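Local coordinates for protein pre-crRNA processing endonuclease (Streptococcus pyogenes serotype M1, PDB 3VZH) that probably cleaves precursor CRISPR RNA as the Cas5d endoribonuclease of a type I-C CRISPR system, a step in making the guide RNAs of antiviral defence, at residues F9-S14 with Y97-H102; G15-F20 with Y91-V96; T38-N43 with H175-P180; N167-I172 with K193-N198. All blocks are in the same frame, centred on the assembly; numbering follows the deposited sequence.

Contact 1 (F9-S14 with Y97-H102); sequences FYVRVS and YLIKFH
Strands 9-14 and 97-102 are antiparallel neighbours in the sheet of the RRM-like (ferredoxin-like) part of this Cas5 protein. Phe9, Val11 and Val13 form hydrogen-bonded pairs with Phe101, Ile99 and Tyr97. Each pair has two backbone bonds, six in all. The Val13 N bond to Tyr97 O is 2.7 Å long and nearly straight, at 174°. In the non-hydrogen-bonded pairs, Tyr10 meets Lys100 and Arg12 meets Leu98.

The two faces differ. On the face of Phe9, Val11, Val13, Tyr97, Ile99 and Phe101 the contact is apolar and buried. The CG2 methyl of Val11 packs on Ile99 CB at 3.7 Å. Val13 CG2 touches Ile99 CD1 at 3.6 Å. Helix 39-49 packs here through Leu42, Ile45, Val46 and Ile49, while Ile129 of helix 118-130 touches Phe9 and Val11.

The other face is more polar. The extended Lys100 chain runs beside Tyr10, pointing the same way, with CG 3.8 Å from Tyr10 CE1. Arg12 lays its CB and CG against Leu98 CD2, with CG at 3.6 Å.

Phe101 CG stands between the backbone N and the carbonyl carbon (chi1 69°). Phe9 CB sits over one face of the Phe101 ring, offset toward the rim, in a CH-pi contact 3.8 Å from the ring centroid.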
# COMPACT_ATOMS: atom_id res chain seq x y z
N PHE A 9 6.90 3.28 -9.80
CA PHE A 9 7.24 4.37 -8.88
C PHE A 9 7.55 3.73 -7.55
O PHE A 9 7.07 2.61 -7.25
CB PHE A 9 5.98 5.28 -8.67
CG PHE A 9 5.63 6.03 -9.92
CD1 PHE A 9 6.30 7.23 -10.18
CD2 PHE A 9 4.63 5.57 -10.80
CE1 PHE A 9 6.03 7.95 -11.31
CE2 PHE A 9 4.34 6.29 -11.95
CZ PHE A 9 5.05 7.47 -12.21
N TYR A 10 8.38 4.45 -6.78
CA TYR A 10 8.88 3.94 -5.48
C TYR A 10 8.78 5.05 -4.46
O TYR A 10 9.16 6.23 -4.75
CB TYR A 10 10.40 3.62 -5.68
CG TYR A 10 10.63 2.60 -6.78
CD1 TYR A 10 10.63 1.22 -6.46
CD2 TYR A 10 10.83 2.97 -8.07
CE1 TYR A 10 10.84 0.29 -7.41
CE2 TYR A 10 11.06 2.01 -9.06
CZ TYR A 10 11.00 0.68 -8.68
OH TYR A 10 11.24 -0.35 -9.57
N VAL A 11 8.32 4.73 -3.24
CA VAL A 11 8.20 5.75 -2.22
C VAL A 11 8.58 5.15 -0.92
O VAL A 11 8.41 3.90 -0.72
CB VAL A 11 6.78 6.31 -2.05
CG1 VAL A 11 6.43 7.25 -3.19
CG2 VAL A 11 5.78 5.18 -1.94
N ARG A 12 9.14 5.98 -0.06
CA ARG A 12 9.42 5.58 1.34
C ARG A 12 8.33 6.20 2.21
O ARG A 12 8.14 7.44 2.20
CB ARG A 12 10.75 6.17 1.73
CG ARG A 12 11.21 5.80 3.18
CD ARG A 12 12.64 6.31 3.36
NE ARG A 12 13.24 5.73 4.55
CZ ARG A 12 13.02 6.14 5.79
NH1 ARG A 12 12.14 7.13 6.03
NH2 ARG A 12 13.67 5.58 6.82
N VAL A 13 7.62 5.39 2.99
CA VAL A 13 6.60 5.92 3.87
C VAL A 13 6.99 5.52 5.28
O VAL A 13 7.31 4.31 5.54
CB VAL A 13 5.24 5.26 3.56
CG1 VAL A 13 4.14 5.91 4.40
CG2 VAL A 13 4.86 5.38 2.06
N SER A 14 6.95 6.49 6.19
CA SER A 14 7.35 6.25 7.60
C SER A 14 6.38 6.86 8.59
O SER A 14 5.60 7.75 8.24
CB SER A 14 8.77 6.74 7.80
OG SER A 14 8.83 8.17 7.64
N TYR A 97 8.31 1.73 5.34
CA TYR A 97 7.85 0.79 4.28
C TYR A 97 8.24 1.42 2.98
O TYR A 97 8.04 2.68 2.79
CB TYR A 97 6.33 0.68 4.27
CG TYR A 97 5.79 0.13 5.56
CD1 TYR A 97 6.13 -1.16 5.99
CD2 TYR A 97 4.94 0.87 6.33
CE1 TYR A 97 5.63 -1.65 7.22
CE2 TYR A 97 4.44 0.40 7.54
CZ TYR A 97 4.78 -0.88 7.96
OH TYR A 97 4.27 -1.33 9.16
N LEU A 98 8.84 0.64 2.08
CA LEU A 98 9.09 1.16 0.77
C LEU A 98 8.04 0.49 -0.13
O LEU A 98 7.90 -0.80 -0.12
CB LEU A 98 10.55 0.82 0.33
CG LEU A 98 11.59 1.05 1.40
CD1 LEU A 98 12.93 0.70 0.75
CD2 LEU A 98 11.66 2.52 1.86
N ILE A 99 7.32 1.27 -0.94
CA ILE A 99 6.23 0.74 -1.73
C ILE A 99 6.69 0.88 -3.21
O ILE A 99 7.11 1.96 -3.63
CB ILE A 99 4.94 1.59 -1.52
CG1 ILE A 99 4.60 1.70 -0.02
CG2 ILE A 99 3.73 0.96 -2.25
CD1 ILE A 99 3.39 2.61 0.30
N LYS A 100 6.47 -0.17 -3.96
CA LYS A 100 6.62 -0.20 -5.44
C LYS A 100 5.22 -0.26 -6.03
O LYS A 100 4.42 -1.11 -5.62
CB LYS A 100 7.43 -1.43 -5.82
CG LYS A 100 7.57 -1.59 -7.33
CD LYS A 100 8.37 -2.90 -7.64
CE LYS A 100 8.54 -3.06 -9.16
NZ LYS A 100 9.15 -4.40 -9.49
N PHE A 101 4.90 0.65 -6.96
CA PHE A 101 3.56 0.65 -7.50
C PHE A 101 3.59 1.21 -8.93
O PHE A 101 4.61 1.80 -9.32
CB PHE A 101 2.62 1.40 -6.63
CG PHE A 101 2.85 2.92 -6.58
CD1 PHE A 101 2.02 3.79 -7.33
CD2 PHE A 101 3.80 3.44 -5.75
CE1 PHE A 101 2.22 5.21 -7.25
CE2 PHE A 101 4.00 4.82 -5.67
CZ PHE A 101 3.20 5.69 -6.39
N HIS A 102 2.49 1.08 -9.66
CA HIS A 102 2.40 1.70 -11.00
C HIS A 102 0.98 1.98 -11.20
O HIS A 102 0.19 1.73 -10.29
CB HIS A 102 2.99 0.76 -12.05
CG HIS A 102 2.21 -0.53 -12.22
ND1 HIS A 102 2.52 -1.66 -11.56
CD2 HIS A 102 1.10 -0.83 -13.08
CE1 HIS A 102 1.65 -2.65 -11.93
NE2 HIS A 102 0.79 -2.14 -12.89

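Contact 2 (G15-F20 with Y91-V96); sequences GQRALF and YLSDVV
Gly15-Phe20 and Tyr91-Val96 pair antiparallel while both segments turn a corner, at Gln16 and at Asp94. Backbone bonds grip both sides of the corner. On one side Gly15 and Val95 form a hydrogen-bonded pair. On the other Ala18 and Leu92 form another, with Leu92 N 2.9 Å from Ala18 O. At the corner itself Asp94 N donates to Gln16 O at 2.9 Å.

The polar side-chain contact centres on that same oxygen. Arg17 NH1 also donates to Gln16 O, at 3.2 Å and 168°. The two donors come from opposite faces of the carbonyl plane. The Arg17 chain bends at chi2 (-65°), which sets CD 3.9 Å from Tyr91 CB. The oxygen lies in the guanidinium plane, which suits the bond and would help to orient the group.

The apolar contacts continue past strand 17-18 into the loop at Leu19 and Phe20. Ala18 CB touches Leu92 CB and Val95 CG2, each at 4.1 Å. The CD1 methyl of Leu92 meets the Phe20 ring at CD2, at 3.7 Å, and the two side chains cross at about a right angle. Leu19 CB packs on Tyr91 CD1 at 3.8 Å. The far end of Tyr91 is held by a hydrogen bond from its OH to Glu143.

Strand 17-18 is an outermost strand of a small three-stranded antiparallel sheet, with strand 88-93 in the middle and strand 70-74 beyond it. On the Gly15 side of the corner, strand 95-105 belongs to the large sheet, where strand 9-15 is its neighbour.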
# COMPACT_ATOMS: atom_id res chain seq x y z
N GLY A 15 6.39 6.38 9.85
CA GLY A 15 5.47 6.97 10.82
C GLY A 15 5.84 6.39 12.17
O GLY A 15 6.37 5.27 12.27
N GLN A 16 5.52 7.16 13.21
CA GLN A 16 5.73 6.68 14.57
C GLN A 16 4.76 5.54 14.97
O GLN A 16 5.11 4.68 15.81
CB GLN A 16 5.53 7.87 15.55
CG GLN A 16 6.75 8.82 15.57
CD GLN A 16 8.05 8.05 15.71
OE1 GLN A 16 8.88 8.03 14.78
NE2 GLN A 16 8.25 7.40 16.85
N ARG A 17 3.53 5.59 14.44
CA ARG A 17 2.51 4.59 14.73
C ARG A 17 1.77 4.19 13.45
O ARG A 17 1.62 5.02 12.52
CB ARG A 17 1.47 5.20 15.67
CG ARG A 17 2.06 5.52 17.06
CD ARG A 17 2.48 4.24 17.78
NE ARG A 17 2.74 4.43 19.21
CZ ARG A 17 3.93 4.64 19.74
NH1 ARG A 17 5.01 4.73 18.96
NH2 ARG A 17 4.03 4.78 21.08
N ALA A 18 1.32 2.94 13.41
CA ALA A 18 0.50 2.41 12.31
C ALA A 18 -0.53 1.47 12.92
O ALA A 18 -0.28 0.86 13.99
CB ALA A 18 1.35 1.67 11.24
N LEU A 19 -1.68 1.38 12.26
CA LEU A 19 -2.74 0.47 12.71
C LEU A 19 -3.38 -0.09 11.46
O LEU A 19 -4.30 0.54 10.89
CB LEU A 19 -3.80 1.18 13.56
CG LEU A 19 -4.98 0.34 14.07
CD1 LEU A 19 -4.40 -0.78 14.92
CD2 LEU A 19 -6.01 1.14 14.90
N PHE A 20 -3.01 -1.31 11.11
CA PHE A 20 -3.59 -1.95 9.88
C PHE A 20 -4.63 -2.96 10.31
O PHE A 20 -4.30 -3.97 10.89
CB PHE A 20 -2.41 -2.63 9.15
CG PHE A 20 -1.40 -1.63 8.69
CD1 PHE A 20 -1.79 -0.55 7.90
CD2 PHE A 20 -0.05 -1.76 9.02
CE1 PHE A 20 -0.90 0.39 7.48
CE2 PHE A 20 0.85 -0.79 8.55
CZ PHE A 20 0.41 0.26 7.78
N TYR A 91 -0.87 -0.88 18.51
CA TYR A 91 -0.27 -0.28 17.31
C TYR A 91 1.09 -0.84 16.94
O TYR A 91 1.81 -1.23 17.80
CB TYR A 91 -0.03 1.24 17.58
CG TYR A 91 -1.29 2.03 17.72
CD1 TYR A 91 -1.90 2.59 16.58
CD2 TYR A 91 -1.87 2.26 19.00
CE1 TYR A 91 -3.08 3.32 16.70
CE2 TYR A 91 -3.08 2.99 19.13
CZ TYR A 91 -3.67 3.54 17.98
OH TYR A 91 -4.84 4.28 18.05
N LEU A 92 1.45 -0.83 15.66
CA LEU A 92 2.87 -0.94 15.32
C LEU A 92 3.53 0.34 15.68
O LEU A 92 2.93 1.44 15.54
CB LEU A 92 2.94 -1.19 13.79
CG LEU A 92 2.45 -2.58 13.37
CD1 LEU A 92 2.28 -2.56 11.82
CD2 LEU A 92 3.58 -3.58 13.78
N SER A 93 4.84 0.27 15.94
CA SER A 93 5.58 1.43 16.30
C SER A 93 6.81 1.60 15.39
O SER A 93 7.37 0.62 14.96
CB SER A 93 6.08 1.20 17.74
OG SER A 93 6.77 2.32 18.13
N ASP A 94 7.17 2.85 15.08
CA ASP A 94 8.43 3.17 14.35
C ASP A 94 8.61 2.35 13.03
O ASP A 94 9.46 1.49 12.89
CB ASP A 94 9.62 3.01 15.30
CG ASP A 94 10.85 3.62 14.75
OD1 ASP A 94 10.77 4.23 13.68
OD2 ASP A 94 11.97 3.40 15.26
N VAL A 95 7.71 2.58 12.08
CA VAL A 95 7.56 1.79 10.84
C VAL A 95 8.19 2.56 9.70
O VAL A 95 8.13 3.84 9.68
CB VAL A 95 6.08 1.42 10.54
CG1 VAL A 95 5.52 0.57 11.72
CG2 VAL A 95 5.21 2.68 10.26
N VAL A 96 8.88 1.80 8.79
CA VAL A 96 9.36 2.33 7.49
C VAL A 96 8.96 1.31 6.43
O VAL A 96 9.19 0.13 6.59
CB VAL A 96 10.89 2.48 7.47
CG1 VAL A 96 11.31 2.77 6.04
CG2 VAL A 96 11.43 3.59 8.41

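Contact 3 (T38-N43 with H175-P180); sequences TRQALN and HSFAYP
Gln40 has CG anti to its backbone N (chi1 -163°) and then bends at chi2 (76°), which sets CD 4.0 Å from Ser176 CB. Its OE1 accepts from Phe177 N at 3.0 Å in a nearly straight bond of 174°. The backbone of the same residue also takes part. Gln40 N, in the first turn of helix 39-43, donates to His175 O at 3.0 Å. Gln40 thus grips the strand twice, once through its backbone and once through its side chain.

Thr38 is the N-cap of this helix and accepts from Ala41 N through OG1. Arg39 lies beside His175, pointing the same way, with NH1 3.6 Å from His175 CE1. One water takes hydrogens from Arg39 NH1 and Asn43 ND2 and also bonds to Ser176 OG. Arg39 NH2 bonds to Val59 O.

His175 and Ser176 both face Tyr190 in a classic beta bulge. The His175 ring is held at both nitrogens. ND1 shares a hydrogen bond of 2.6 Å with Ser176 OG. NE2 meets Lys204 O, a carbonyl oxygen that can only accept, so NE2 gives the hydrogen there. The two bonds set the rotation of the ring from two sides.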
# COMPACT_ATOMS: atom_id res chain seq x y z
N THR A 38 -1.75 -4.06 5.08
CA THR A 38 -2.57 -4.78 4.10
C THR A 38 -2.42 -4.07 2.70
O THR A 38 -2.03 -2.84 2.62
CB THR A 38 -4.05 -4.74 4.49
OG1 THR A 38 -4.41 -3.37 4.61
CG2 THR A 38 -4.28 -5.51 5.82
N ARG A 39 -2.71 -4.79 1.61
CA ARG A 39 -2.70 -4.18 0.29
C ARG A 39 -3.64 -2.98 0.26
O ARG A 39 -3.30 -1.89 -0.28
CB ARG A 39 -3.03 -5.14 -0.83
CG ARG A 39 -2.43 -4.59 -2.13
CD ARG A 39 -3.25 -4.91 -3.36
NE ARG A 39 -2.34 -4.99 -4.48
CZ ARG A 39 -2.69 -5.41 -5.67
NH1 ARG A 39 -3.96 -5.73 -5.91
NH2 ARG A 39 -1.76 -5.50 -6.62
N GLN A 40 -4.81 -3.20 0.85
CA GLN A 40 -5.81 -2.07 0.99
C GLN A 40 -5.20 -0.78 1.62
O GLN A 40 -5.39 0.32 1.10
CB GLN A 40 -7.07 -2.46 1.72
CG GLN A 40 -8.25 -1.47 1.53
CD GLN A 40 -8.93 -1.61 0.15
OE1 GLN A 40 -9.98 -2.29 -0.00
NE2 GLN A 40 -8.34 -0.96 -0.88
N ALA A 41 -4.47 -0.88 2.73
CA ALA A 41 -3.95 0.30 3.37
C ALA A 41 -2.90 0.91 2.43
O ALA A 41 -2.78 2.16 2.37
CB ALA A 41 -3.22 -0.07 4.65
N LEU A 42 -2.12 0.07 1.75
CA LEU A 42 -1.14 0.63 0.84
C LEU A 42 -1.76 1.34 -0.38
O LEU A 42 -1.23 2.43 -0.78
CB LEU A 42 -0.11 -0.40 0.32
CG LEU A 42 0.59 -1.10 1.47
CD1 LEU A 42 1.64 -2.10 0.96
CD2 LEU A 42 1.35 -0.03 2.26
N ASN A 43 -2.84 0.75 -0.91
CA ASN A 43 -3.67 1.37 -1.97
C ASN A 43 -4.10 2.78 -1.47
O ASN A 43 -4.07 3.72 -2.24
CB ASN A 43 -4.96 0.57 -2.22
CG ASN A 43 -4.69 -0.75 -2.92
OD1 ASN A 43 -3.60 -0.94 -3.48
ND2 ASN A 43 -5.64 -1.67 -2.88
N HIS A 175 -6.85 -8.65 2.20
CA HIS A 175 -6.16 -8.14 1.02
C HIS A 175 -6.84 -6.85 0.60
O HIS A 175 -6.24 -5.79 0.67
CB HIS A 175 -6.30 -9.16 -0.10
CG HIS A 175 -5.61 -8.79 -1.40
ND1 HIS A 175 -6.19 -8.01 -2.34
CD2 HIS A 175 -4.38 -9.21 -1.94
CE1 HIS A 175 -5.35 -7.91 -3.41
NE2 HIS A 175 -4.27 -8.67 -3.17
N SER A 176 -8.10 -6.94 0.16
CA SER A 176 -8.84 -5.75 -0.26
C SER A 176 -10.29 -6.07 -0.50
O SER A 176 -10.68 -7.23 -0.50
CB SER A 176 -8.23 -5.13 -1.53
OG SER A 176 -7.96 -6.09 -2.53
N PHE A 177 -11.11 -5.02 -0.62
CA PHE A 177 -12.46 -5.16 -1.12
C PHE A 177 -12.58 -4.99 -2.63
O PHE A 177 -11.76 -4.28 -3.24
CB PHE A 177 -13.35 -4.08 -0.51
CG PHE A 177 -13.61 -4.24 0.93
CD1 PHE A 177 -14.45 -5.27 1.38
CD2 PHE A 177 -13.11 -3.32 1.84
CE1 PHE A 177 -14.73 -5.41 2.73
CE2 PHE A 177 -13.41 -3.44 3.19
CZ PHE A 177 -14.21 -4.49 3.63
N ALA A 178 -13.64 -5.62 -3.18
CA ALA A 178 -14.18 -5.35 -4.52
C ALA A 178 -15.52 -4.58 -4.39
O ALA A 178 -16.39 -4.95 -3.59
CB ALA A 178 -14.43 -6.64 -5.30
N TYR A 179 -15.66 -3.52 -5.19
CA TYR A 179 -16.88 -2.67 -5.22
C TYR A 179 -17.65 -2.84 -6.52
O TYR A 179 -17.09 -3.30 -7.53
CB TYR A 179 -16.49 -1.19 -5.05
CG TYR A 179 -15.95 -0.94 -3.67
CD1 TYR A 179 -16.84 -0.76 -2.59
CD2 TYR A 179 -14.55 -0.94 -3.41
CE1 TYR A 179 -16.35 -0.56 -1.30
CE2 TYR A 179 -14.07 -0.72 -2.13
CZ TYR A 179 -14.99 -0.53 -1.08
OH TYR A 179 -14.56 -0.32 0.21
N PRO A 180 -18.97 -2.54 -6.49
CA PRO A 180 -19.63 -2.15 -7.74
C PRO A 180 -19.14 -0.75 -8.16
O PRO A 180 -19.21 -0.39 -9.36
CB PRO A 180 -21.12 -2.15 -7.35
CG PRO A 180 -21.22 -3.06 -6.15
CD PRO A 180 -19.93 -2.87 -5.40
O HOH W 1 -6.24 -4.51 -4.44

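Contact 4 (N167-I172 with K193-N198); sequences NIDLGI and KTVMKN
Ile168 and Met196 form a hydrogen-bonded pair between strands 167-171 and 193-197, whose axes run antiparallel at 159°, and a beta bulge then shifts the register by one residue between Asp169 and Ile172. Two bonds mark the bulge. Leu170 N donates to Thr194 O at 2.9 Å, and Thr194 N donates to Gly171 O at 3.1 Å. Gly171 has a positive phi, which by itself favours glycine.

Asp169 uses its carboxylate on both strands. Its OD2 accepts from Gly171 N at 2.7 Å in an Asx turn, which ties the carboxylate to the bulge. Its CG is anti to the backbone N (chi1 -171°) and lies 3.9 Å from Val195 CG2. The Lys193 and Asp169 side chains cross at about a right angle, and the lysine meets the carboxylate through its aliphatic part, with CD 3.3 Å from Asp169 OD1. The ammonium NZ stays 4.7 Å from that oxygen, so any attraction between the charges acts without contact.

On the face of Ile168 and Met196 the contact is apolar. Met196 bends at chi3 (63°), which brings its CE methyl to 3.6 Å from Ile168 CG2.

This is a surface contact with a covered inner side. Val36, in a loop, touches Leu170 and Met196. Strand 188-197 lies between strand 167-171 and strand 200-213, whose Ile201 packs on Thr194 and Met196.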
# COMPACT_ATOMS: atom_id res chain seq x y z
N ASN A 167 12.45 -15.66 6.20
CA ASN A 167 11.03 -15.51 5.79
C ASN A 167 10.07 -15.76 6.94
O ASN A 167 10.34 -16.53 7.84
CB ASN A 167 10.65 -16.49 4.68
CG ASN A 167 11.57 -16.38 3.45
OD1 ASN A 167 12.28 -15.40 3.26
ND2 ASN A 167 11.59 -17.47 2.64
N ILE A 168 8.97 -15.07 6.88
CA ILE A 168 7.85 -15.36 7.80
C ILE A 168 6.49 -15.34 7.14
O ILE A 168 6.11 -14.37 6.53
CB ILE A 168 7.85 -14.46 9.08
CG1 ILE A 168 6.64 -14.74 10.02
CG2 ILE A 168 7.77 -13.02 8.75
CD1 ILE A 168 6.93 -14.29 11.45
N ASP A 169 5.76 -16.44 7.33
CA ASP A 169 4.38 -16.54 6.91
C ASP A 169 3.51 -15.88 7.96
O ASP A 169 3.39 -16.35 9.12
CB ASP A 169 4.06 -18.04 6.72
CG ASP A 169 2.68 -18.29 6.07
OD1 ASP A 169 2.52 -19.35 5.45
OD2 ASP A 169 1.79 -17.45 6.19
N LEU A 170 2.87 -14.78 7.57
CA LEU A 170 2.00 -14.04 8.44
C LEU A 170 0.58 -14.63 8.42
O LEU A 170 -0.25 -14.15 9.14
CB LEU A 170 2.05 -12.53 8.08
CG LEU A 170 3.48 -11.93 8.27
CD1 LEU A 170 3.60 -10.58 7.63
CD2 LEU A 170 3.87 -11.84 9.70
N GLY A 171 0.33 -15.72 7.67
CA GLY A 171 -1.03 -16.37 7.73
C GLY A 171 -1.98 -15.59 6.88
O GLY A 171 -1.59 -14.75 6.09
N ILE A 172 -3.28 -15.79 7.10
CA ILE A 172 -4.24 -15.17 6.23
C ILE A 172 -4.47 -13.72 6.62
O ILE A 172 -4.76 -13.41 7.78
CB ILE A 172 -5.60 -15.90 6.37
CG1 ILE A 172 -5.43 -17.39 6.11
CG2 ILE A 172 -6.55 -15.36 5.31
CD1 ILE A 172 -4.95 -17.74 4.70
N LYS A 193 -3.02 -15.78 2.12
CA LYS A 193 -1.78 -16.16 2.83
C LYS A 193 -0.74 -15.17 2.39
O LYS A 193 -0.52 -14.96 1.20
CB LYS A 193 -1.31 -17.63 2.58
CG LYS A 193 0.19 -17.91 2.99
CD LYS A 193 0.63 -19.34 2.70
CE LYS A 193 -0.70 -20.15 2.56
NZ LYS A 193 -0.76 -21.59 2.89
N THR A 194 -0.11 -14.53 3.37
CA THR A 194 0.77 -13.40 3.09
C THR A 194 2.16 -13.77 3.67
O THR A 194 2.28 -13.98 4.86
CB THR A 194 0.15 -12.09 3.69
OG1 THR A 194 -1.16 -11.81 3.07
CG2 THR A 194 1.14 -10.87 3.52
N VAL A 195 3.21 -13.89 2.85
CA VAL A 195 4.51 -14.31 3.33
C VAL A 195 5.47 -13.18 3.07
O VAL A 195 5.51 -12.63 2.00
CB VAL A 195 5.01 -15.56 2.57
CG1 VAL A 195 6.35 -16.05 3.10
CG2 VAL A 195 3.97 -16.68 2.72
N MET A 196 6.19 -12.78 4.11
CA MET A 196 7.23 -11.75 4.02
C MET A 196 8.60 -12.42 3.85
O MET A 196 9.06 -13.13 4.76
CB MET A 196 7.16 -10.87 5.29
CG MET A 196 8.07 -9.64 5.20
SD MET A 196 8.03 -8.57 6.64
CE MET A 196 8.67 -9.64 7.98
N LYS A 197 9.27 -12.18 2.71
CA LYS A 197 10.51 -12.90 2.38
C LYS A 197 11.61 -11.89 2.34
O LYS A 197 11.57 -10.96 1.51
CB LYS A 197 10.39 -13.59 0.98
CG LYS A 197 9.24 -14.62 0.94
CD LYS A 197 9.12 -15.23 -0.46
CE LYS A 197 8.18 -16.43 -0.45
NZ LYS A 197 7.55 -16.43 -1.80
N ASN A 198 12.58 -11.97 3.26
CA ASN A 198 13.61 -10.98 3.40
C ASN A 198 13.06 -9.60 3.63
O ASN A 198 13.65 -8.61 3.14
CB ASN A 198 14.52 -11.02 2.17
CG ASN A 198 15.15 -12.41 1.97
OD1 ASN A 198 15.75 -12.92 2.88
ND2 ASN A 198 15.02 -12.99 0.79

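In the fold
Contacts 1 and 2 are formed by chain that runs on from 9-14 to 15-20 and from 91-96 to 97-102; contact 2 is nested inside the loop that contact 1 closes. Their centres are about 16 Å apart, and Tyr97 OH touches Phe20 and Leu92. Contact 3 brings in helix 39-49. Its Leu42 packs on Ile99 of contact 1, and its Ala41 meets Phe20 of contact 2. Contact 4 lies about 18 Å from contact 3, centre to centre; their segments alternate along the chain, and strands 173-178 and 188-197 are neighbours in the sheet. All four reach the large antiparallel sheet, so segments far apart in sequence join one compact Cas5 body.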